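Local coordinates for protein lovastatin nonaketide synthase, polyketide synthase component (Aspergillus terreus, PDB 7CPX) that assembles the nonaketide precursor dihydromonacolin L as an iterative homodimeric polyketide synthase, working with LovC in lovastatin biosynthesis, at residues 19-24 with 71-76; 1808-1813 with 2422-2427; 2354-2359 with 2414-2419. The protein carries 2 engineered substitutions. All blocks are in the same frame, centred on the assembly; numbering follows the deposited sequence.

Contact 1 of 3, residues 19-24 with 71-76; sequences RFPGDA and YVLQDD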
loop_
_atom_site.group_PDB
_atom_site.type_symbol
_atom_site.label_atom_id
_atom_site.label_comp_id
_atom_site.label_asym_id
_atom_site.label_seq_id
_atom_site.Cartn_x
_atom_site.Cartn_y
_atom_site.Cartn_z
ATOM N N ARG A 19 -2.297 38.309 -13.690
ATOM C CA ARG A 19 -2.908 37.523 -12.625
ATOM C C ARG A 19 -1.825 37.419 -11.564
ATOM O O ARG A 19 -0.980 36.523 -11.614
ATOM C CB ARG A 19 -3.362 36.158 -13.105
ATOM C CG ARG A 19 -4.436 36.198 -14.166
ATOM C CD ARG A 19 -5.744 36.730 -13.622
ATOM N NE ARG A 19 -6.804 36.629 -14.616
ATOM C CZ ARG A 19 -7.499 35.526 -14.856
ATOM N NH1 ARG A 19 -7.285 34.410 -14.178
ATOM N NH2 ARG A 19 -8.427 35.539 -15.806
ATOM N N PHE A 20 -1.832 38.364 -10.631
ATOM C CA PHE A 20 -0.811 38.465 -9.609
ATOM C C PHE A 20 -1.432 38.313 -8.228
ATOM O O PHE A 20 -2.618 38.600 -8.038
ATOM C CB PHE A 20 -0.081 39.809 -9.697
ATOM C CG PHE A 20 1.085 39.800 -10.636
ATOM C CD1 PHE A 20 0.889 39.734 -12.000
ATOM C CD2 PHE A 20 2.377 39.864 -10.153
ATOM C CE1 PHE A 20 1.958 39.728 -12.868
ATOM C CE2 PHE A 20 3.452 39.857 -11.013
ATOM C CZ PHE A 20 3.245 39.790 -12.375
ATOM N N PRO A 21 -0.657 37.870 -7.244
ATOM C CA PRO A 21 -1.235 37.594 -5.930
ATOM C C PRO A 21 -1.713 38.870 -5.259
ATOM O O PRO A 21 -1.183 39.960 -5.486
ATOM C CB PRO A 21 -0.078 36.947 -5.165
ATOM C CG PRO A 21 1.139 37.527 -5.786
ATOM C CD PRO A 21 0.812 37.772 -7.232
ATOM N N GLY A 22 -2.733 38.719 -4.420
ATOM C CA GLY A 22 -3.366 39.859 -3.797
ATOM C C GLY A 22 -4.541 40.407 -4.570
ATOM O O GLY A 22 -4.791 41.617 -4.523
ATOM N N ASP A 23 -5.267 39.554 -5.291
ATOM C CA ASP A 23 -6.415 39.948 -6.100
ATOM C C ASP A 23 -6.023 40.832 -7.275
ATOM O O ASP A 23 -6.874 41.523 -7.843
ATOM C CB ASP A 23 -7.475 40.659 -5.251
ATOM C CG ASP A 23 -7.838 39.884 -4.000
ATOM O OD1 ASP A 23 -7.763 38.638 -4.027
ATOM O OD2 ASP A 23 -8.199 40.523 -2.989
ATOM N N ALA A 24 -4.745 40.826 -7.657
ATOM C CA ALA A 24 -4.260 41.646 -8.766
ATOM C C ALA A 24 -4.502 40.906 -10.083
ATOM O O ALA A 24 -3.595 40.367 -10.718
ATOM C CB ALA A 24 -2.789 41.984 -8.574
ATOM N N TYR A 71 3.175 33.837 -2.126
ATOM C CA TYR A 71 2.311 34.897 -2.639
ATOM C C TYR A 71 1.396 34.264 -3.684
ATOM O O TYR A 71 1.615 34.343 -4.895
ATOM C CB TYR A 71 3.143 36.037 -3.206
ATOM C CG TYR A 71 4.003 36.745 -2.178
ATOM C CD1 TYR A 71 5.099 36.116 -1.609
ATOM C CD2 TYR A 71 3.723 38.045 -1.786
ATOM C CE1 TYR A 71 5.887 36.758 -0.677
ATOM C CE2 TYR A 71 4.506 38.695 -0.855
ATOM C CZ TYR A 71 5.588 38.050 -0.304
ATOM O OH TYR A 71 6.369 38.695 0.627
ATOM N N VAL A 72 0.354 33.615 -3.190
ATOM C CA VAL A 72 -0.526 32.782 -3.998
ATOM C C VAL A 72 -1.660 33.625 -4.558
ATOM O O VAL A 72 -2.125 34.584 -3.933
ATOM C CB VAL A 72 -1.066 31.603 -3.161
ATOM C CG1 VAL A 72 -1.940 30.699 -4.008
ATOM C CG2 VAL A 72 0.078 30.812 -2.551
ATOM N N LEU A 73 -2.112 33.262 -5.757
ATOM C CA LEU A 73 -3.275 33.908 -6.346
ATOM C C LEU A 73 -4.531 33.544 -5.567
ATOM O O LEU A 73 -4.701 32.405 -5.122
ATOM C CB LEU A 73 -3.433 33.492 -7.807
ATOM C CG LEU A 73 -2.264 33.821 -8.735
ATOM C CD1 LEU A 73 -2.530 33.303 -10.136
ATOM C CD2 LEU A 73 -2.007 35.309 -8.765
ATOM N N GLN A 74 -5.420 34.522 -5.405
ATOM C CA GLN A 74 -6.681 34.326 -4.708
ATOM C C GLN A 74 -7.803 33.905 -5.648
ATOM O O GLN A 74 -8.979 34.128 -5.337
ATOM C CB GLN A 74 -7.071 35.602 -3.958
ATOM C CG GLN A 74 -6.173 35.928 -2.772
ATOM C CD GLN A 74 -4.769 36.322 -3.186
ATOM O OE1 GLN A 74 -4.525 36.678 -4.339
ATOM N NE2 GLN A 74 -3.834 36.253 -2.245
ATOM N N ASP A 75 -7.466 33.304 -6.786
ATOM C CA ASP A 75 -8.439 32.871 -7.774
ATOM C C ASP A 75 -8.345 31.363 -7.961
ATOM O O ASP A 75 -7.279 30.765 -7.795
ATOM C CB ASP A 75 -8.213 33.576 -9.118
ATOM C CG ASP A 75 -9.282 33.243 -10.140
ATOM O OD1 ASP A 75 -10.240 32.521 -9.791
ATOM O OD2 ASP A 75 -9.164 33.703 -11.295
ATOM N N ASP A 76 -9.477 30.753 -8.300
ATOM C CA ASP A 76 -9.528 29.319 -8.575
ATOM C C ASP A 76 -8.946 29.077 -9.959
ATOM O O ASP A 76 -9.597 29.325 -10.976
ATOM C CB ASP A 76 -10.961 28.807 -8.482
ATOM C CG ASP A 76 -11.061 27.310 -8.697
ATOM O OD1 ASP A 76 -10.007 26.653 -8.823
ATOM O OD2 ASP A 76 -12.195 26.789 -8.742
#
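Pro21 and Leu73 bring the two loops closest, their CA atoms 4.2 Å apart, and neither segment forms a regular helix or strand across the contact. The loop 19-24 is drawn together by backbone bonds in both directions between Phe20 and Ala24, the one from Ala24 N to Phe20 O being weak, and Gly22 and Asp23 both have positive phi. That turn sets two successive N-H groups toward the Gln74 amide. Gln74 bends at chi2 (68°), which swings CD back over the loop, and OE1 accepts from Gly22 N at 2.7 Å and from Asp23 N at 3.1 Å. Both donors come from the same face of the amide, above its plane and not in it. The Asp23 carboxylate turns across the aliphatic part of Gln74 at about a right angle, with OD1 beside CB and CG.

On the buried side, Pro21 lays CG against Tyr71 CB at 3.6 Å, while its CD lies 4.0 Å from CD2 of Leu73. Leu73 is backed by Leu101 of helix 97-113. Farther along, Arg19 NH1 and Asp75 OD2 are 3.5 Å apart; the oxygen lies well off the guanidinium plane, so only charge links them. The stronger partners are Glu104 and Glu108 for Arg19, and Arg932 for Asp75.

The site belongs to the thiolase-like ketosynthase, where 19-24 follows strand 11-19 of the central sheet. The Tyr71 side chain is about 7 Å from that of His367, a predicted catalytic residue. One amide oxygen thus grips two adjacent backbone N-H groups and probably helps to hold the turn, whereas the ion pair probably contributes diffuse electrostatic attraction within a larger charged cluster.

Contact 2 of 3, residues 1808-1813 with 2422-2427; sequences PRLKRD and PRIGNL
Leu1810 points its side chain into the turn of 2422-2427, between Arg2423 and Leu2427. Its CG stands anti to the carbonyl carbon (chi1 -45°); CB meets Leu2427 CD1 at 3.6 Å, and the CD1 branch reaches Ile2424 CG2 at 3.8 Å. The backbone joins here too: Leu1810 N donates to Arg2423 O, a bond modelled doubtfully short. Arg1809 CA makes a CA-H...O contact with Arg2423 O, 3.2 Å away.

Arg2423 runs out extended, with CG anti to the backbone N (chi1 -164°), and brings one guanidinium face under Pro1808 CG, which sits 3.2 Å from that plane, toward the rim. NH1 pairs with Glu1797, and Trp1276 adds a cation-pi contact.

Strand 1804-1811 lies next to strand 1275-1280 in a mixed, mostly parallel sheet, consistent with the non-catalytic ketoreductase-like half that such synthases carry, whereas 2422-2426 is a 3-10 segment of the ketoreductase domain proper. The contact therefore joins the sheet containing strands 1275-1280 and 1797-1801 to the ketoreductase chain that follows strand 2400-2402.

Two more guanidinium faces take part. Pro2422 CB lies over one face of Arg1809, whose NE and NH2 donate to the carbonyls of His1435 and Arg1436. Leu2427 CD2 lies 3.4 Å above the guanidinium plane of Arg1812, which donates through NH1 to Ile2405 O. Lys1811 CG packs 3.7 Å from Asn2426 CB, and NZ of the lysine donates to Gln1461 O.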
loop_
_atom_site.group_PDB
_atom_site.type_symbol
_atom_site.label_atom_id
_atom_site.label_comp_id
_atom_site.label_asym_id
_atom_site.label_seq_id
_atom_site.Cartn_x
_atom_site.Cartn_y
_atom_site.Cartn_z
ATOM N N PRO A 1808 48.434 -30.220 40.831
ATOM C CA PRO A 1808 47.142 -29.839 40.262
ATOM C C PRO A 1808 47.266 -28.687 39.281
ATOM O O PRO A 1808 48.071 -27.770 39.450
ATOM C CB PRO A 1808 46.352 -29.407 41.501
ATOM C CG PRO A 1808 47.394 -28.759 42.357
ATOM C CD PRO A 1808 48.710 -29.466 42.067
ATOM N N ARG A 1809 46.442 -28.745 38.241
ATOM C CA ARG A 1809 46.357 -27.670 37.268
ATOM C C ARG A 1809 44.897 -27.433 36.922
ATOM O O ARG A 1809 44.127 -28.382 36.762
ATOM C CB ARG A 1809 47.167 -27.995 36.010
ATOM C CG ARG A 1809 48.624 -28.304 36.299
ATOM C CD ARG A 1809 49.551 -27.488 35.435
ATOM N NE ARG A 1809 50.948 -27.827 35.678
ATOM C CZ ARG A 1809 51.639 -27.432 36.738
ATOM N NH1 ARG A 1809 51.091 -26.684 37.681
ATOM N NH2 ARG A 1809 52.910 -27.804 36.860
ATOM N N LEU A 1810 44.521 -26.165 36.810
ATOM C CA LEU A 1810 43.133 -25.806 36.561
ATOM C C LEU A 1810 42.844 -25.916 35.072
ATOM O O LEU A 1810 43.393 -25.154 34.270
ATOM C CB LEU A 1810 42.855 -24.395 37.066
ATOM C CG LEU A 1810 43.427 -24.102 38.454
ATOM C CD1 LEU A 1810 43.041 -22.715 38.913
ATOM C CD2 LEU A 1810 42.961 -25.146 39.448
ATOM N N LYS A 1811 41.987 -26.863 34.701
ATOM C CA LYS A 1811 41.628 -27.088 33.310
ATOM C C LYS A 1811 40.120 -26.984 33.150
ATOM O O LYS A 1811 39.363 -27.589 33.913
ATOM C CB LYS A 1811 42.123 -28.453 32.828
ATOM C CG LYS A 1811 43.630 -28.614 32.946
ATOM C CD LYS A 1811 44.253 -29.240 31.709
ATOM C CE LYS A 1811 44.081 -30.748 31.684
ATOM N NZ LYS A 1811 44.983 -31.379 30.681
ATOM N N ARG A 1812 39.693 -26.218 32.150
ATOM C CA ARG A 1812 38.272 -25.990 31.932
ATOM C C ARG A 1812 37.539 -27.320 31.852
ATOM O O ARG A 1812 37.773 -28.115 30.937
ATOM C CB ARG A 1812 38.056 -25.191 30.649
ATOM C CG ARG A 1812 38.809 -23.872 30.581
ATOM C CD ARG A 1812 38.369 -22.915 31.670
ATOM N NE ARG A 1812 38.962 -21.594 31.501
ATOM C CZ ARG A 1812 38.836 -20.601 32.369
ATOM N NH1 ARG A 1812 38.137 -20.741 33.483
ATOM N NH2 ARG A 1812 39.425 -19.436 32.114
ATOM N N ASP A 1813 36.646 -27.563 32.811
ATOM C CA ASP A 1813 35.869 -28.800 32.842
ATOM C C ASP A 1813 34.815 -28.701 31.746
ATOM O O ASP A 1813 33.671 -28.291 31.960
ATOM C CB ASP A 1813 35.248 -29.017 34.214
ATOM C CG ASP A 1813 34.544 -30.354 34.330
ATOM O OD1 ASP A 1813 34.581 -31.134 33.356
ATOM O OD2 ASP A 1813 33.951 -30.624 35.395
ATOM N N PRO A 2422 51.821 -21.866 37.801
ATOM C CA PRO A 2422 51.509 -22.896 36.799
ATOM C C PRO A 2422 50.174 -23.576 37.023
ATOM O O PRO A 2422 49.677 -24.243 36.108
ATOM C CB PRO A 2422 52.667 -23.886 36.946
ATOM C CG PRO A 2422 53.073 -23.749 38.371
ATOM C CD PRO A 2422 52.927 -22.285 38.679
ATOM N N ARG A 2423 49.584 -23.436 38.212
ATOM C CA ARG A 2423 48.313 -24.090 38.497
ATOM C C ARG A 2423 47.253 -23.709 37.471
ATOM O O ARG A 2423 46.362 -24.506 37.158
ATOM C CB ARG A 2423 47.856 -23.714 39.906
ATOM C CG ARG A 2423 46.774 -24.603 40.485
ATOM C CD ARG A 2423 46.210 -24.001 41.763
ATOM N NE ARG A 2423 45.698 -25.019 42.673
ATOM C CZ ARG A 2423 46.435 -25.662 43.567
ATOM N NH1 ARG A 2423 47.732 -25.427 43.693
ATOM N NH2 ARG A 2423 45.859 -26.563 44.358
ATOM N N ILE A 2424 47.345 -22.499 36.926
ATOM C CA ILE A 2424 46.336 -21.953 36.026
ATOM C C ILE A 2424 46.809 -22.067 34.584
ATOM O O ILE A 2424 46.284 -21.389 33.694
ATOM C CB ILE A 2424 46.047 -20.485 36.373
ATOM C CG1 ILE A 2424 47.233 -19.625 35.926
ATOM C CG2 ILE A 2424 45.800 -20.340 37.862
ATOM C CD1 ILE A 2424 47.326 -18.296 36.600
ATOM N N GLY A 2425 47.801 -22.923 34.344
ATOM C CA GLY A 2425 48.487 -22.898 33.063
ATOM C C GLY A 2425 47.552 -23.093 31.886
ATOM O O GLY A 2425 47.669 -22.413 30.863
ATOM N N ASN A 2426 46.603 -24.020 32.015
ATOM C CA ASN A 2426 45.717 -24.337 30.903
ATOM C C ASN A 2426 44.717 -23.228 30.607
ATOM O O ASN A 2426 44.028 -23.299 29.584
ATOM C CB ASN A 2426 44.965 -25.638 31.183
ATOM C CG ASN A 2426 44.895 -26.539 29.969
ATOM O OD1 ASN A 2426 45.726 -27.429 29.793
ATOM N ND2 ASN A 2426 43.901 -26.310 29.118
ATOM N N LEU A 2427 44.619 -22.213 31.465
ATOM C CA LEU A 2427 43.614 -21.169 31.337
ATOM C C LEU A 2427 44.160 -19.898 30.694
ATOM O O LEU A 2427 43.568 -18.826 30.864
ATOM C CB LEU A 2427 43.027 -20.840 32.711
ATOM C CG LEU A 2427 42.704 -22.044 33.598
ATOM C CD1 LEU A 2427 42.055 -21.591 34.892
ATOM C CD2 LEU A 2427 41.812 -23.032 32.870
#

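Contact 3 of 3, residues 2354-2359 with 2414-2419; sequences IRFMFD and DRITFF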
loop_
_atom_site.group_PDB
_atom_site.type_symbol
_atom_site.label_atom_id
_atom_site.label_comp_id
_atom_site.label_asym_id
_atom_site.label_seq_id
_atom_site.Cartn_x
_atom_site.Cartn_y
_atom_site.Cartn_z
ATOM N N ILE A 2354 39.847 -5.662 38.542
ATOM C CA ILE A 2354 40.716 -6.831 38.603
ATOM C C ILE A 2354 39.997 -8.015 37.972
ATOM O O ILE A 2354 40.193 -9.164 38.383
ATOM C CB ILE A 2354 41.129 -7.150 40.052
ATOM C CG1 ILE A 2354 39.892 -7.411 40.917
ATOM C CG2 ILE A 2354 41.948 -6.009 40.630
ATOM C CD1 ILE A 2354 40.215 -7.871 42.320
ATOM N N ARG A 2355 39.156 -7.743 36.973
ATOM C CA ARG A 2355 38.387 -8.814 36.349
ATOM C C ARG A 2355 39.307 -9.873 35.760
ATOM O O ARG A 2355 39.086 -11.076 35.941
ATOM C CB ARG A 2355 37.474 -8.245 35.265
ATOM C CG ARG A 2355 36.573 -9.284 34.625
ATOM C CD ARG A 2355 35.468 -9.696 35.574
ATOM N NE ARG A 2355 34.371 -8.738 35.533
ATOM C CZ ARG A 2355 33.258 -8.898 34.833
ATOM N NH1 ARG A 2355 33.024 -10.005 34.146
ATOM N NH2 ARG A 2355 32.356 -7.924 34.821
ATOM N N PHE A 2356 40.348 -9.441 35.048
ATOM C CA PHE A 2356 41.312 -10.373 34.475
ATOM C C PHE A 2356 41.848 -11.357 35.507
ATOM O O PHE A 2356 42.331 -12.431 35.133
ATOM C CB PHE A 2356 42.472 -9.596 33.843
ATOM C CG PHE A 2356 42.957 -8.447 34.679
ATOM C CD1 PHE A 2356 43.838 -8.655 35.722
ATOM C CD2 PHE A 2356 42.522 -7.158 34.423
ATOM C CE1 PHE A 2356 44.280 -7.601 36.497
ATOM C CE2 PHE A 2356 42.959 -6.099 35.192
ATOM C CZ PHE A 2356 43.839 -6.320 36.231
ATOM N N MET A 2357 41.772 -11.018 36.794
ATOM C CA MET A 2357 42.173 -11.930 37.857
ATOM C C MET A 2357 41.022 -12.833 38.288
ATOM O O MET A 2357 41.200 -14.045 38.431
ATOM C CB MET A 2357 42.694 -11.139 39.059
ATOM C CG MET A 2357 44.063 -10.517 38.848
ATOM S SD MET A 2357 44.503 -9.345 40.145
ATOM C CE MET A 2357 44.327 -10.370 41.602
ATOM N N PHE A 2358 39.838 -12.257 38.496
ATOM C CA PHE A 2358 38.673 -12.995 38.971
ATOM C C PHE A 2358 37.512 -12.735 38.021
ATOM O O PHE A 2358 37.062 -11.592 37.882
ATOM C CB PHE A 2358 38.311 -12.588 40.399
ATOM C CG PHE A 2358 39.424 -12.794 41.386
ATOM C CD1 PHE A 2358 40.216 -13.929 41.332
ATOM C CD2 PHE A 2358 39.685 -11.848 42.360
ATOM C CE1 PHE A 2358 41.241 -14.119 42.236
ATOM C CE2 PHE A 2358 40.710 -12.032 43.267
ATOM C CZ PHE A 2358 41.490 -13.168 43.204
ATOM N N ASP A 2359 37.033 -13.791 37.373
ATOM C CA ASP A 2359 35.918 -13.673 36.451
ATOM C C ASP A 2359 34.609 -13.494 37.214
ATOM O O ASP A 2359 34.477 -13.873 38.382
ATOM C CB ASP A 2359 35.834 -14.907 35.554
ATOM C CG ASP A 2359 34.886 -14.720 34.388
ATOM O OD1 ASP A 2359 34.236 -13.656 34.311
ATOM O OD2 ASP A 2359 34.795 -15.636 33.544
ATOM N N ASP A 2414 51.153 -8.768 33.496
ATOM C CA ASP A 2414 51.682 -7.880 34.525
ATOM C C ASP A 2414 50.648 -7.627 35.615
ATOM O O ASP A 2414 50.952 -7.725 36.809
ATOM C CB ASP A 2414 52.132 -6.562 33.895
ATOM C CG ASP A 2414 53.170 -6.759 32.810
ATOM O OD1 ASP A 2414 53.549 -7.920 32.552
ATOM O OD2 ASP A 2414 53.607 -5.752 32.213
ATOM N N ARG A 2415 49.414 -7.302 35.222
ATOM C CA ARG A 2415 48.383 -7.005 36.210
ATOM C C ARG A 2415 47.980 -8.256 36.979
ATOM O O ARG A 2415 47.758 -8.200 38.194
ATOM C CB ARG A 2415 47.165 -6.383 35.530
ATOM C CG ARG A 2415 47.492 -5.238 34.586
ATOM C CD ARG A 2415 46.230 -4.535 34.114
ATOM N NE ARG A 2415 45.560 -3.833 35.203
ATOM C CZ ARG A 2415 44.410 -3.185 35.083
ATOM N NH1 ARG A 2415 43.759 -3.135 33.932
ATOM N NH2 ARG A 2415 43.897 -2.570 36.146
ATOM N N ILE A 2416 47.881 -9.391 36.292
ATOM C CA ILE A 2416 47.481 -10.640 36.932
ATOM C C ILE A 2416 48.594 -11.055 37.889
ATOM O O ILE A 2416 49.689 -11.427 37.460
ATOM C CB ILE A 2416 47.193 -11.735 35.899
ATOM C CG1 ILE A 2416 46.055 -11.299 34.973
ATOM C CG2 ILE A 2416 46.827 -13.037 36.594
ATOM C CD1 ILE A 2416 45.855 -12.204 33.780
ATOM N N THR A 2417 48.313 -10.993 39.191
ATOM C CA THR A 2417 49.319 -11.302 40.201
ATOM C C THR A 2417 49.631 -12.789 40.292
ATOM O O THR A 2417 50.605 -13.155 40.960
ATOM C CB THR A 2417 48.858 -10.799 41.570
ATOM O OG1 THR A 2417 47.599 -11.397 41.906
ATOM C CG2 THR A 2417 48.713 -9.285 41.563
ATOM N N PHE A 2418 48.842 -13.647 39.648
ATOM C CA PHE A 2418 49.041 -15.089 39.712
ATOM C C PHE A 2418 49.322 -15.703 38.347
ATOM O O PHE A 2418 49.318 -16.934 38.224
ATOM C CB PHE A 2418 47.823 -15.765 40.346
ATOM C CG PHE A 2418 46.524 -15.440 39.667
ATOM C CD1 PHE A 2418 45.847 -14.269 39.953
ATOM C CD2 PHE A 2418 45.976 -16.314 38.752
ATOM C CE1 PHE A 2418 44.653 -13.974 39.328
ATOM C CE2 PHE A 2418 44.784 -16.026 38.121
ATOM C CZ PHE A 2418 44.121 -14.855 38.411
ATOM N N PHE A 2419 49.573 -14.887 37.322
ATOM C CA PHE A 2419 49.829 -15.435 35.995
ATOM C C PHE A 2419 51.032 -16.366 36.001
ATOM O O PHE A 2419 51.068 -17.341 35.242
ATOM C CB PHE A 2419 50.042 -14.303 34.992
ATOM C CG PHE A 2419 49.858 -14.722 33.561
ATOM C CD1 PHE A 2419 50.867 -15.382 32.881
ATOM C CD2 PHE A 2419 48.675 -14.451 32.894
ATOM C CE1 PHE A 2419 50.700 -15.765 31.565
ATOM C CE2 PHE A 2419 48.502 -14.831 31.578
ATOM C CZ PHE A 2419 49.516 -15.490 30.913
#
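Phe2356 carries its CG between the backbone N and the carbonyl carbon (chi1 43°), facing Arg2415, and Phe2418 holds the same first torsion (chi1 55°) on its way to Met2357. At the outer edge, the Arg2415 guanidinium is met over one face by the tip of the Phe2356 ring: CE2 stands 3.2 Å above the guanidinium plane, near its centre. The planes are inclined by 50°, well short of parallel, and the two side chains cross at about a right angle; CE2 and CZ are the ring atoms nearest the flat cation. Phe2356 CD1 packs at 3.5 Å on Ile2416 CG1, the two side chains running past each other in opposite directions.

Met2357 fills the middle. Its CB lies 3.5 Å from Phe2418 CE1, and its carbonyl oxygen faces the edge of that ring near the ring plane. Met2357 CE lies 3.4 Å from Thr2417 OG1, a hydroxyl that is hydrogen-bonded to Arg1749 NE. No hydrogen bond joins the segments; apolar packing and the guanidinium-ring contact hold them. A type I turn runs from Ile2416 to Phe2419, and Ile2416 CG2 lies 3.5 Å above the centre of the Phe2418 ring. Within 2354-2359, Ile2354 O accepts from both Met2357 N and Phe2358 N.

In the ketoreductase domain, 2354-2359 links helix 2348-2353 to strand 2360-2361, while 2414-2419 lies in the loop after strand 2400-2402. Met2357, Phe2358 and Phe2418 rest against Arg1749 of helix 1735-1750, and both phenylalanines also reach Met2299 of helix 2296-2299.

How the contacts relate
From the N terminus, contact 1 comes first: it closes a short loop of 46 residues inside the ketosynthase and is finished long before the others begin. Contact 2 opens at 1808-1813 and closes only at 2422-2427, spanning more than 600 residues and tying a strand of the sheet that includes 1755-1761 to the ketoreductase. Contact 3 is nested within that long loop, closing 54 residues of the ketoreductase itself. Contacts 2 and 3 have centres about 14 Å apart and touch where Ile2424 packs on the backbone of Phe2418 and Phe2419. Contact 1 lies on the opposite side of the chain's centre, its nearest atoms about 63 Å from contact 3 and about 73 Å from contact 2.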